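Local coordinates for protein minor fimbrium anchoring subunit Mfa2 (Porphyromonas gingivalis, PDB 5NFI) that holds the minor Mfa1 fimbriae in the bacterial outer membrane and regulates their length, serving filaments that mediate adhesion and biofilm formation, at residues A32-K35 and D36-R40. Residues are numbered along the deposited sequence; the frame is centred on the assembly and turned at random.
Sequences AFDK and DGILR
With chi1 at 58°, Asp34 tucks its carboxylate between its own backbone N and carbonyl carbon, while Arg40 bends at chi2 (-49°) and brings its guanidinium back across that carboxylate. Asp34 OD2 lies at the guanidinium edge and forms a salt bridge with Arg40 NE, the two planes 45° apart. Ile38 CG2 lies over the centre of one guanidinium face. The other carboxylate oxygen, Asp34 OD1, points into the turn and accepts a hydrogen bond from the backbone N of Asp36, 2.8 Å away, on the anti side but out of the carboxylate plane, plus a weak one from Ile38 N. This is the tip of the antiparallel hairpin joining strands 28-33 and 39-45, closed by a type I turn from Asp34 to Gly37 in which Gly37 N, at positive phi, bonds Asp34 O at 2.9 Å. Further into the strands, Arg40 N donates to Ala32 O (2.7 Å), and Phe33 and Leu39 form a non-hydrogen-bonded pair. Leu39 CA sits over one face of the Phe33 ring, 4.1 Å from its centroid, in a CH-pi contact, and Gly37 O lies at the ring edge. Phe69 and Phe172 also meet this ring. At the turn's central positions, Lys35 runs alongside Asp36, NZ 2.9 Å from Asp36 OD1 in a second salt bridge.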
ATOM      1  N   ALA A  32      19.976  -3.256   3.467  1.00 55.07           N
ATOM      2  CA  ALA A  32      20.768  -2.263   4.188  1.00 55.25           C
ATOM      3  C   ALA A  32      21.439  -1.331   3.188  1.00 55.96           C
ATOM      4  O   ALA A  32      22.106  -1.778   2.255  1.00 56.13           O
ATOM      5  CB  ALA A  32      21.797  -2.931   5.083  1.00 55.13           C
ATOM      6  N   PHE A  33      21.230  -0.035   3.379  1.00 57.03           N
ATOM      7  CA  PHE A  33      21.870   0.975   2.556  1.00 58.69           C
ATOM      8  C   PHE A  33      22.780   1.782   3.458  1.00 60.81           C
ATOM      9  O   PHE A  33      22.506   1.929   4.652  1.00 60.64           O
ATOM     10  CB  PHE A  33      20.822   1.852   1.857  1.00 59.12           C
ATOM     11  CG  PHE A  33      20.033   1.110   0.812  1.00 58.34           C
ATOM     12  CD1 PHE A  33      19.133   0.123   1.176  1.00 57.24           C
ATOM     13  CD2 PHE A  33      20.230   1.362  -0.528  1.00 52.94           C
ATOM     14  CE1 PHE A  33      18.440  -0.585   0.226  1.00 50.51           C
ATOM     15  CE2 PHE A  33      19.539   0.654  -1.486  1.00 56.88           C
ATOM     16  CZ  PHE A  33      18.643  -0.319  -1.108  1.00 55.86           C
ATOM     17  N   ASP A  34      23.880   2.277   2.897  1.00 62.93           N
ATOM     18  CA  ASP A  34      24.877   2.995   3.686  1.00 64.92           C
ATOM     19  C   ASP A  34      24.766   4.514   3.570  1.00 65.74           C
ATOM     20  O   ASP A  34      23.775   5.038   3.066  1.00 64.45           O
ATOM     21  CB  ASP A  34      26.286   2.545   3.290  1.00 66.11           C
ATOM     22  CG  ASP A  34      26.584   2.755   1.819  1.00 66.86           C
ATOM     23  OD1 ASP A  34      26.084   3.731   1.223  1.00 66.73           O
ATOM     24  OD2 ASP A  34      27.344   1.936   1.252  1.00 67.94           O
ATOM     25  N   LYS A  35      25.804   5.201   4.036  1.00 68.56           N
ATOM     26  CA  LYS A  35      25.865   6.656   4.022  1.00 71.05           C
ATOM     27  C   LYS A  35      25.506   7.246   2.658  1.00 72.01           C
ATOM     28  O   LYS A  35      24.991   8.357   2.588  1.00 72.68           O
ATOM     29  CB  LYS A  35      27.264   7.137   4.446  1.00 73.35           C
ATOM     30  CG  LYS A  35      28.255   7.296   3.294  1.00 74.90           C
ATOM     31  CD  LYS A  35      29.581   7.915   3.733  1.00 77.75           C
ATOM     32  CE  LYS A  35      30.250   8.668   2.577  1.00 79.85           C
ATOM     33  NZ  LYS A  35      29.546   9.943   2.186  1.00 80.80           N
ATOM     34  N   ASP A  36      25.757   6.497   1.586  1.00 72.50           N
ATOM     35  CA  ASP A  36      25.569   6.995   0.218  1.00 72.93           C
ATOM     36  C   ASP A  36      24.274   6.520  -0.436  1.00 70.44           C
ATOM     37  O   ASP A  36      23.973   6.892  -1.568  1.00 70.01           O
ATOM     38  CB  ASP A  36      26.751   6.587  -0.659  1.00 75.08           C
ATOM     39  CG  ASP A  36      28.068   7.131  -0.143  1.00 77.55           C
ATOM     40  OD1 ASP A  36      28.104   8.317   0.265  1.00 79.05           O
ATOM     41  OD2 ASP A  36      29.065   6.376  -0.142  1.00 78.16           O
ATOM     42  N   GLY A  37      23.508   5.710   0.282  1.00 68.05           N
ATOM     43  CA  GLY A  37      22.264   5.190  -0.243  1.00 66.67           C
ATOM     44  C   GLY A  37      22.495   4.008  -1.162  1.00 66.63           C
ATOM     45  O   GLY A  37      21.618   3.636  -1.925  1.00 66.42           O
ATOM     46  N   ILE A  38      23.683   3.420  -1.089  1.00 66.72           N
ATOM     47  CA  ILE A  38      24.027   2.256  -1.895  1.00 65.44           C
ATOM     48  C   ILE A  38      23.706   0.961  -1.151  1.00 63.82           C
ATOM     49  O   ILE A  38      23.901   0.876   0.059  1.00 64.25           O
ATOM     50  CB  ILE A  38      25.516   2.292  -2.270  1.00 66.24           C
ATOM     51  CG1 ILE A  38      25.757   3.358  -3.344  1.00 66.82           C
ATOM     52  CG2 ILE A  38      26.021   0.919  -2.723  1.00 66.05           C
ATOM     53  CD1 ILE A  38      27.173   3.865  -3.366  1.00 68.30           C
ATOM     54  N   LEU A  39      23.204  -0.041  -1.866  1.00 62.50           N
ATOM     55  CA  LEU A  39      22.873  -1.333  -1.261  1.00 61.59           C
ATOM     56  C   LEU A  39      24.115  -2.064  -0.764  1.00 62.34           C
ATOM     57  O   LEU A  39      25.044  -2.303  -1.524  1.00 56.73           O
ATOM     58  CB  LEU A  39      22.122  -2.211  -2.269  1.00 53.75           C
ATOM     59  CG  LEU A  39      21.608  -3.585  -1.831  1.00 53.19           C
ATOM     60  CD1 LEU A  39      20.770  -3.499  -0.569  1.00 52.13           C
ATOM     61  CD2 LEU A  39      20.800  -4.192  -2.953  1.00 52.35           C
ATOM     62  N   ARG A  40      24.121  -2.413   0.520  1.00 61.17           N
ATOM     63  CA  ARG A  40      25.244  -3.128   1.118  1.00 60.44           C
ATOM     64  C   ARG A  40      24.866  -4.528   1.590  1.00 60.05           C
ATOM     65  O   ARG A  40      25.734  -5.370   1.785  1.00 62.15           O
ATOM     66  CB  ARG A  40      25.819  -2.347   2.296  1.00 59.45           C
ATOM     67  CG  ARG A  40      26.504  -1.082   1.898  1.00 59.36           C
ATOM     68  CD  ARG A  40      27.468  -1.339   0.771  1.00 59.91           C
ATOM     69  NE  ARG A  40      28.044  -0.103   0.254  1.00 61.01           N
ATOM     70  CZ  ARG A  40      28.834  -0.049  -0.811  1.00 62.38           C
ATOM     71  NH1 ARG A  40      29.150  -1.169  -1.454  1.00 62.14           N
ATOM     72  NH2 ARG A  40      29.312   1.118  -1.224  1.00 63.11           N
TER